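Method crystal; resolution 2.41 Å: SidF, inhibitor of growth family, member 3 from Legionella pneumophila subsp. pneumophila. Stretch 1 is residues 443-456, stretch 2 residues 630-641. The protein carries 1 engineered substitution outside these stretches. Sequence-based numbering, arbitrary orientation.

Stretch 1, residues 443-456: RFVNQMTDDVIRNL
Stretch 2 (630-641) LMASLSCELDYA

Residues 443-456 lie wholly within a helix that extends beyond both ends of the stretch, with phi/psi mostly near -60/-45, though Asn 455 is at -73/-23. Residues 630-637 form the last turns of a second helix. The two axes run in the same general direction, inclined at 35° and 11.2 Å apart at closest approach. The CA atoms of Met 448 and Ser 635 lie 8.0 Å apart, and those of Val 452 and Leu 638 lie 7.7 Å apart, which sets the register. Regular i to i+4 bonds hold each helix, for example Val 452 N to Met 448 O at 3.0 Å and Leu 638 N to Leu 634 O at 2.9 Å. Leu 638 (-79/7) is the first residue to leave helical geometry; Asp 639 follows with positive phi (60/37) and Tyr 640 is extended (-81/164), its N bonded to Ser 635 O at 2.9 Å.

Apolar packing supplies most of the 481 Å² buried. Met 448 (m, m, m) is central: its CA-to-CB bond points sideways, but the flexible, unbranched chain brings its end across, placing CE 3.8 Å from Ser 635 CB and 4.0 Å from Leu 634 CD1. The methyl packs on the CB of this small serine (chi1 p, 82°), whose OG donates to Ala 632 O at 2.9 Å within the helix. Met 631 (chi1 and chi2 m, chi3 -101°) points toward the first helix, and its CE lies 3.8 Å from Met 448 CB and 3.1 Å from Phe 444 CE2, a tight contact oblique to the ring of Phe 444 (chi1 t, chi2 86°). Farther along, Val 452 (t) sets CG2 3.6 Å from CD2 of Leu 634 (chi1 -144°, chi2 t) and 4.1 Å from Leu 638 CD1; these branched methyls, with no polar group to satisfy, fill the apolar space between the helices. Leu 638 (m, t) also uses CD1 to reach Asp 451 CB at 3.9 Å, and its CD2 approaches Asn 455 CG (chi1 t) at 4.0 Å.

A single hydrogen bond joins the stretches: Tyr 640 OH donates to Asp 451 OD2 at a very short 2.5 Å. Asp 451 (m, chi2 2°) points toward the second stretch, and Tyr 640 (m, chi2 -19°), beyond the turn, points back, so its long phenol spans the gap. The carboxylate is a strong acceptor, and OD2 sits at the ring edge, near its plane. Met 448 SD also lies at this edge, 4.2 Å from Tyr 640 CE2.

Charge pairing occurs within the first helix: Arg 454 NH2 lies 3.4 Å from Asp 451 OD1, a salt bridge in which the oxygen lies well out of the guanidinium plane, so that it rests on charge alone and no N-H points at it.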

ATOM      1  N   ARG A 443      -6.058  17.602 -12.281  1.00 61.99           N
ATOM      2  CA  ARG A 443      -6.588  16.540 -13.128  1.00 58.57           C
ATOM      3  C   ARG A 443      -7.280  15.436 -12.288  1.00 59.97           C
ATOM      4  O   ARG A 443      -8.488  15.148 -12.480  1.00 58.29           O
ATOM      5  CB  ARG A 443      -5.442  15.947 -13.921  1.00 59.74           C
ATOM      6  CG  ARG A 443      -5.804  14.770 -14.837  1.00 61.78           C
ATOM      7  CD  ARG A 443      -4.817  14.750 -15.995  1.00 61.89           C
ATOM      8  NE  ARG A 443      -5.042  13.618 -16.861  1.00 65.28           N
ATOM      9  CZ  ARG A 443      -4.495  12.421 -16.695  1.00 60.35           C
ATOM     10  NH1 ARG A 443      -3.643  12.214 -15.705  1.00 53.54           N
ATOM     11  NH2 ARG A 443      -4.772  11.448 -17.573  1.00 58.79           N
ATOM     12  N   PHE A 444      -6.520  14.845 -11.353  1.00 55.06           N
ATOM     13  CA  PHE A 444      -7.026  13.784 -10.461  1.00 51.94           C
ATOM     14  C   PHE A 444      -8.313  14.225  -9.760  1.00 51.51           C
ATOM     15  O   PHE A 444      -9.310  13.509  -9.749  1.00 54.68           O
ATOM     16  CB  PHE A 444      -5.933  13.427  -9.447  1.00 53.22           C
ATOM     17  CG  PHE A 444      -6.357  12.427  -8.399  1.00 52.59           C
ATOM     18  CD1 PHE A 444      -6.264  11.068  -8.637  1.00 49.44           C
ATOM     19  CD2 PHE A 444      -6.834  12.865  -7.162  1.00 48.47           C
ATOM     20  CE1 PHE A 444      -6.640  10.152  -7.663  1.00 51.68           C
ATOM     21  CE2 PHE A 444      -7.192  11.971  -6.190  1.00 50.32           C
ATOM     22  CZ  PHE A 444      -7.101  10.601  -6.439  1.00 52.79           C
ATOM     23  N   VAL A 445      -8.337  15.431  -9.221  1.00 52.71           N
ATOM     24  CA  VAL A 445      -9.540  15.853  -8.557  1.00 51.71           C
ATOM     25  C   VAL A 445     -10.704  15.838  -9.541  1.00 58.33           C
ATOM     26  O   VAL A 445     -11.785  15.281  -9.253  1.00 59.67           O
ATOM     27  CB  VAL A 445      -9.351  17.192  -7.808  1.00 51.86           C
ATOM     28  CG1 VAL A 445     -10.694  17.799  -7.419  1.00 50.87           C
ATOM     29  CG2 VAL A 445      -8.509  16.977  -6.544  1.00 47.85           C
ATOM     30  N   ASN A 446     -10.501  16.398 -10.732  1.00 60.34           N
ATOM     31  CA  ASN A 446     -11.587  16.396 -11.743  1.00 60.83           C
ATOM     32  C   ASN A 446     -12.039  14.953 -12.086  1.00 60.03           C
ATOM     33  O   ASN A 446     -13.236  14.643 -12.158  1.00 58.11           O
ATOM     34  CB  ASN A 446     -11.126  17.074 -13.017  1.00 59.07           C
ATOM     35  CG  ASN A 446     -10.996  18.550 -12.884  1.00 63.11           C
ATOM     36  OD1 ASN A 446     -11.726  19.201 -12.112  1.00 66.81           O
ATOM     37  ND2 ASN A 446     -10.067  19.124 -13.670  1.00 64.08           N
ATOM     38  N   GLN A 447     -11.078  14.069 -12.285  1.00 58.88           N
ATOM     39  CA  GLN A 447     -11.439  12.696 -12.665  1.00 60.41           C
ATOM     40  C   GLN A 447     -12.337  12.063 -11.629  1.00 59.01           C
ATOM     41  O   GLN A 447     -13.394  11.549 -11.956  1.00 61.05           O
ATOM     42  CB  GLN A 447     -10.204  11.849 -12.804  1.00 58.39           C
ATOM     43  CG  GLN A 447      -9.247  12.385 -13.842  1.00 61.51           C
ATOM     44  CD  GLN A 447      -7.979  11.559 -13.951  1.00 58.77           C
ATOM     45  OE1 GLN A 447      -7.283  11.307 -12.970  1.00 55.04           O
ATOM     46  NE2 GLN A 447      -7.684  11.122 -15.160  1.00 55.01           N
ATOM     47  N   MET A 448     -11.918  12.156 -10.372  1.00 58.81           N
ATOM     48  CA  MET A 448     -12.566  11.462  -9.265  1.00 57.64           C
ATOM     49  C   MET A 448     -13.888  12.120  -9.032  1.00 58.27           C
ATOM     50  O   MET A 448     -14.862  11.478  -8.681  1.00 64.94           O
ATOM     51  CB  MET A 448     -11.707  11.566  -7.969  1.00 61.14           C
ATOM     52  CG  MET A 448     -10.373  10.819  -8.020  1.00 56.91           C
ATOM     53  SD  MET A 448     -10.647   9.036  -8.132  1.00 56.41           S
ATOM     54  CE  MET A 448     -11.076   8.603  -6.430  1.00 54.10           C
ATOM     55  N   THR A 449     -13.938  13.423  -9.207  1.00 57.76           N
ATOM     56  CA  THR A 449     -15.210  14.037  -9.064  1.00 60.67           C
ATOM     57  C   THR A 449     -16.161  13.645 -10.221  1.00 65.97           C
ATOM     58  O   THR A 449     -17.309  13.292  -9.965  1.00 70.48           O
ATOM     59  CB  THR A 449     -15.162  15.560  -8.692  1.00 63.72           C
ATOM     60  OG1 THR A 449     -16.106  16.261  -9.488  1.00 64.95           O
ATOM     61  CG2 THR A 449     -13.799  16.217  -8.867  1.00 60.00           C
ATOM     62  N   ASP A 450     -15.698  13.651 -11.471  1.00 67.02           N
ATOM     63  CA  ASP A 450     -16.535  13.145 -12.609  1.00 68.80           C
ATOM     64  C   ASP A 450     -17.018  11.675 -12.363  1.00 70.30           C
ATOM     65  O   ASP A 450     -18.214  11.377 -12.513  1.00 63.86           O
ATOM     66  CB  ASP A 450     -15.825  13.344 -13.986  1.00 70.47           C
ATOM     67  CG  ASP A 450     -15.700  14.884 -14.418  1.00 81.65           C
ATOM     68  OD1 ASP A 450     -16.743  15.581 -14.513  1.00 86.54           O
ATOM     69  OD2 ASP A 450     -14.577  15.410 -14.696  1.00 77.75           O
ATOM     70  N   ASP A 451     -16.111  10.788 -11.896  1.00 68.50           N
ATOM     71  CA  ASP A 451     -16.489   9.394 -11.562  1.00 67.57           C
ATOM     72  C   ASP A 451     -17.559   9.370 -10.518  1.00 69.86           C
ATOM     73  O   ASP A 451     -18.429   8.507 -10.538  1.00 72.00           O
ATOM     74  CB  ASP A 451     -15.330   8.584 -10.987  1.00 66.51           C
ATOM     75  CG  ASP A 451     -14.190   8.447 -11.929  1.00 68.82           C
ATOM     76  OD1 ASP A 451     -14.254   9.017 -13.036  1.00 78.12           O
ATOM     77  OD2 ASP A 451     -13.219   7.776 -11.567  1.00 68.45           O
ATOM     78  N   VAL A 452     -17.475  10.283  -9.557  1.00 70.47           N
ATOM     79  CA  VAL A 452     -18.549  10.336  -8.583  1.00 73.50           C
ATOM     80  C   VAL A 452     -19.896  10.842  -9.158  1.00 75.64           C
ATOM     81  O   VAL A 452     -20.940  10.354  -8.741  1.00 74.52           O
ATOM     82  CB  VAL A 452     -18.145  11.080  -7.319  1.00 70.48           C
ATOM     83  CG1 VAL A 452     -19.359  11.500  -6.497  1.00 76.09           C
ATOM     84  CG2 VAL A 452     -17.314  10.167  -6.477  1.00 73.99           C
ATOM     85  N   ILE A 453     -19.859  11.792 -10.102  1.00 77.96           N
ATOM     86  CA  ILE A 453     -21.066  12.288 -10.771  1.00 82.50           C
ATOM     87  C   ILE A 453     -21.736  11.111 -11.511  1.00 83.68           C
ATOM     88  O   ILE A 453     -22.903  10.814 -11.252  1.00 78.56           O
ATOM     89  CB  ILE A 453     -20.781  13.508 -11.721  1.00 90.99           C
ATOM     90  CG1 ILE A 453     -20.164  14.714 -10.976  1.00 89.69           C
ATOM     91  CG2 ILE A 453     -22.031  13.974 -12.478  1.00 94.47           C
ATOM     92  CD1 ILE A 453     -20.914  15.167  -9.745  1.00 89.60           C
ATOM     93  N   ARG A 454     -20.976  10.415 -12.364  1.00 84.36           N
ATOM     94  CA  ARG A 454     -21.499   9.324 -13.156  1.00 85.65           C
ATOM     95  C   ARG A 454     -22.130   8.306 -12.262  1.00 87.39           C
ATOM     96  O   ARG A 454     -23.247   7.856 -12.509  1.00 95.86           O
ATOM     97  CB  ARG A 454     -20.401   8.634 -13.934  1.00 88.18           C
ATOM     98  CG  ARG A 454     -19.792   9.480 -15.026  1.00 99.43           C
ATOM     99  CD  ARG A 454     -19.020   8.563 -15.950  1.00101.19           C
ATOM    100  NE  ARG A 454     -17.701   9.109 -16.251  1.00111.08           N
ATOM    101  CZ  ARG A 454     -16.551   8.535 -15.900  1.00109.36           C
ATOM    102  NH1 ARG A 454     -16.538   7.378 -15.233  1.00103.65           N
ATOM    103  NH2 ARG A 454     -15.405   9.114 -16.234  1.00102.72           N
ATOM    104  N   ASN A 455     -21.419   7.962 -11.203  1.00 83.83           N
ATOM    105  CA  ASN A 455     -21.846   6.904 -10.309  1.00 85.44           C
ATOM    106  C   ASN A 455     -23.021   7.352  -9.464  1.00 86.16           C
ATOM    107  O   ASN A 455     -23.795   6.531  -8.974  1.00 85.42           O
ATOM    108  CB  ASN A 455     -20.682   6.455  -9.426  1.00 86.63           C
ATOM    109  CG  ASN A 455     -20.943   5.127  -8.733  1.00 90.32           C
ATOM    110  OD1 ASN A 455     -21.616   5.061  -7.701  1.00 92.25           O
ATOM    111  ND2 ASN A 455     -20.374   4.063  -9.279  1.00 97.84           N
ATOM    112  N   LEU A 456     -23.162   8.663  -9.293  1.00 95.20           N
ATOM    113  CA  LEU A 456     -24.366   9.215  -8.642  1.00 93.53           C
ATOM    114  C   LEU A 456     -25.559   9.156  -9.562  1.00 91.50           C
ATOM    115  O   LEU A 456     -26.626   8.720  -9.137  1.00 88.71           O
ATOM    116  CB  LEU A 456     -24.158  10.636  -8.115  1.00 93.53           C
ATOM    117  CG  LEU A 456     -24.029  10.823  -6.585  1.00 95.80           C
ATOM    118  CD1 LEU A 456     -23.284   9.703  -5.855  1.00 85.91           C
ATOM    119  CD2 LEU A 456     -23.412  12.185  -6.264  1.00 91.31           C
ATOM    120  N   LEU A 630      -8.921  10.687   2.277  1.00 41.82           N
ATOM    121  CA  LEU A 630     -10.265  10.877   1.797  1.00 41.60           C
ATOM    122  C   LEU A 630     -10.346  10.321   0.439  1.00 43.97           C
ATOM    123  O   LEU A 630     -11.200   9.470   0.144  1.00 49.06           O
ATOM    124  CB  LEU A 630     -10.669  12.340   1.837  1.00 43.45           C
ATOM    125  CG  LEU A 630     -10.871  12.690   3.314  1.00 43.76           C
ATOM    126  CD1 LEU A 630     -10.893  14.200   3.666  1.00 44.84           C
ATOM    127  CD2 LEU A 630     -12.125  11.978   3.799  1.00 46.17           C
ATOM    128  N   MET A 631      -9.416  10.729  -0.392  1.00 46.59           N
ATOM    129  CA  MET A 631      -9.420  10.260  -1.783  1.00 48.73           C
ATOM    130  C   MET A 631      -9.198   8.746  -1.848  1.00 48.47           C
ATOM    131  O   MET A 631      -9.831   8.056  -2.660  1.00 50.29           O
ATOM    132  CB  MET A 631      -8.405  11.038  -2.616  1.00 48.67           C
ATOM    133  CG  MET A 631      -8.676  12.526  -2.638  1.00 49.81           C
ATOM    134  SD  MET A 631     -10.288  12.713  -3.421  1.00 64.71           S
ATOM    135  CE  MET A 631      -9.843  13.205  -5.060  1.00 62.13           C
ATOM    136  N   ALA A 632      -8.385   8.183  -0.942  1.00 48.45           N
ATOM    137  CA  ALA A 632      -8.159   6.720  -1.066  1.00 42.99           C
ATOM    138  C   ALA A 632      -9.432   6.051  -0.648  1.00 45.16           C
ATOM    139  O   ALA A 632      -9.889   5.105  -1.267  1.00 47.89           O
ATOM    140  CB  ALA A 632      -7.018   6.263  -0.219  1.00 41.38           C
ATOM    141  N   SER A 633     -10.053   6.568   0.396  1.00 48.62           N
ATOM    142  CA  SER A 633     -11.322   5.985   0.843  1.00 49.37           C
ATOM    143  C   SER A 633     -12.399   6.056  -0.260  1.00 54.08           C
ATOM    144  O   SER A 633     -13.206   5.114  -0.437  1.00 50.94           O
ATOM    145  CB  SER A 633     -11.764   6.714   2.096  1.00 47.50           C
ATOM    146  OG  SER A 633     -10.703   6.563   3.050  1.00 42.81           O
ATOM    147  N   LEU A 634     -12.355   7.129  -1.046  1.00 50.15           N
ATOM    148  CA  LEU A 634     -13.355   7.352  -2.078  1.00 49.97           C
ATOM    149  C   LEU A 634     -13.182   6.352  -3.200  1.00 48.60           C
ATOM    150  O   LEU A 634     -14.178   5.891  -3.833  1.00 49.76           O
ATOM    151  CB  LEU A 634     -13.145   8.710  -2.686  1.00 51.64           C
ATOM    152  CG  LEU A 634     -14.310   9.574  -3.134  1.00 55.78           C
ATOM    153  CD1 LEU A 634     -13.735  10.509  -4.182  1.00 55.51           C
ATOM    154  CD2 LEU A 634     -15.516   8.804  -3.635  1.00 53.47           C
ATOM    155  N   SER A 635     -11.925   6.057  -3.487  1.00 45.03           N
ATOM    156  CA  SER A 635     -11.668   5.108  -4.524  1.00 46.54           C
ATOM    157  C   SER A 635     -12.032   3.715  -4.030  1.00 47.66           C
ATOM    158  O   SER A 635     -12.572   2.924  -4.793  1.00 51.57           O
ATOM    159  CB  SER A 635     -10.245   5.176  -4.959  1.00 50.43           C
ATOM    160  OG  SER A 635      -9.470   4.412  -4.048  1.00 59.87           O
ATOM    161  N   CYS A 636     -11.800   3.397  -2.756  1.00 47.08           N
ATOM    162  CA  CYS A 636     -12.405   2.149  -2.252  1.00 47.80           C
ATOM    163  C   CYS A 636     -13.943   2.188  -2.413  1.00 48.42           C
ATOM    164  O   CYS A 636     -14.556   1.183  -2.678  1.00 49.74           O
ATOM    165  CB  CYS A 636     -11.975   1.831  -0.795  1.00 39.99           C
ATOM    166  SG  CYS A 636     -10.215   1.637  -0.717  0.52 33.59           S
ATOM    167  N   GLU A 637     -14.590   3.338  -2.243  1.00 52.80           N
ATOM    168  CA  GLU A 637     -16.045   3.364  -2.445  1.00 54.26           C
ATOM    169  C   GLU A 637     -16.453   3.144  -3.896  1.00 55.54           C
ATOM    170  O   GLU A 637     -17.481   2.533  -4.138  1.00 52.16           O
ATOM    171  CB  GLU A 637     -16.694   4.669  -1.991  1.00 56.65           C
ATOM    172  CG  GLU A 637     -17.019   4.735  -0.520  1.00 63.15           C
ATOM    173  CD  GLU A 637     -17.968   3.671   0.027  1.00 68.10           C
ATOM    174  OE1 GLU A 637     -18.852   3.117  -0.700  1.00 75.86           O
ATOM    175  OE2 GLU A 637     -17.830   3.423   1.247  1.00 67.56           O
ATOM    176  N   LEU A 638     -15.687   3.679  -4.850  1.00 56.77           N
ATOM    177  CA  LEU A 638     -15.984   3.455  -6.279  1.00 55.46           C
ATOM    178  C   LEU A 638     -15.494   2.106  -6.692  1.00 54.32           C
ATOM    179  O   LEU A 638     -15.445   1.808  -7.864  1.00 53.59           O
ATOM    180  CB  LEU A 638     -15.269   4.482  -7.125  1.00 51.47           C
ATOM    181  CG  LEU A 638     -15.849   5.849  -6.828  1.00 55.53           C
ATOM    182  CD1 LEU A 638     -15.003   6.956  -7.450  1.00 56.55           C
ATOM    183  CD2 LEU A 638     -17.272   5.878  -7.344  1.00 57.91           C
ATOM    184  N   ASP A 639     -15.036   1.333  -5.716  1.00 51.35           N
ATOM    185  CA  ASP A 639     -14.534  -0.003  -5.940  1.00 50.08           C
ATOM    186  C   ASP A 639     -13.330  -0.102  -6.891  1.00 48.25           C
ATOM    187  O   ASP A 639     -13.261  -1.042  -7.694  1.00 48.96           O
ATOM    188  CB  ASP A 639     -15.673  -0.931  -6.412  1.00 52.94           C
ATOM    189  CG  ASP A 639     -15.273  -2.401  -6.342  1.00 57.45           C
ATOM    190  OD1 ASP A 639     -14.604  -2.867  -5.352  1.00 58.01           O
ATOM    191  OD2 ASP A 639     -15.615  -3.093  -7.296  1.00 57.77           O
ATOM    192  N   TYR A 640     -12.417   0.872  -6.831  1.00 46.30           N
ATOM    193  CA  TYR A 640     -11.069   0.773  -7.442  1.00 44.31           C
ATOM    194  C   TYR A 640     -10.100  -0.017  -6.549  1.00 45.91           C
ATOM    195  O   TYR A 640     -10.403  -0.295  -5.390  1.00 43.88           O
ATOM    196  CB  TYR A 640     -10.483   2.175  -7.683  1.00 44.30           C
ATOM    197  CG  TYR A 640     -11.368   3.047  -8.527  1.00 43.36           C
ATOM    198  CD1 TYR A 640     -12.356   2.480  -9.328  1.00 43.88           C
ATOM    199  CD2 TYR A 640     -11.208   4.435  -8.558  1.00 44.95           C
ATOM    200  CE1 TYR A 640     -13.210   3.286 -10.135  1.00 50.66           C
ATOM    201  CE2 TYR A 640     -12.054   5.260  -9.341  1.00 48.16           C
ATOM    202  CZ  TYR A 640     -13.031   4.685 -10.152  1.00 48.76           C
ATOM    203  OH  TYR A 640     -13.855   5.470 -10.948  1.00 58.37           O
ATOM    204  N   ALA A 641      -8.977  -0.451  -7.112  1.00 43.07           N
ATOM    205  CA  ALA A 641      -7.924  -1.016  -6.338  1.00 42.11           C
ATOM    206  C   ALA A 641      -7.014   0.146  -5.824  1.00 41.46           C
ATOM    207  O   ALA A 641      -6.349   0.782  -6.635  1.00 47.07           O
ATOM    208  CB  ALA A 641      -7.128  -1.954  -7.206  1.00 36.43           C
TER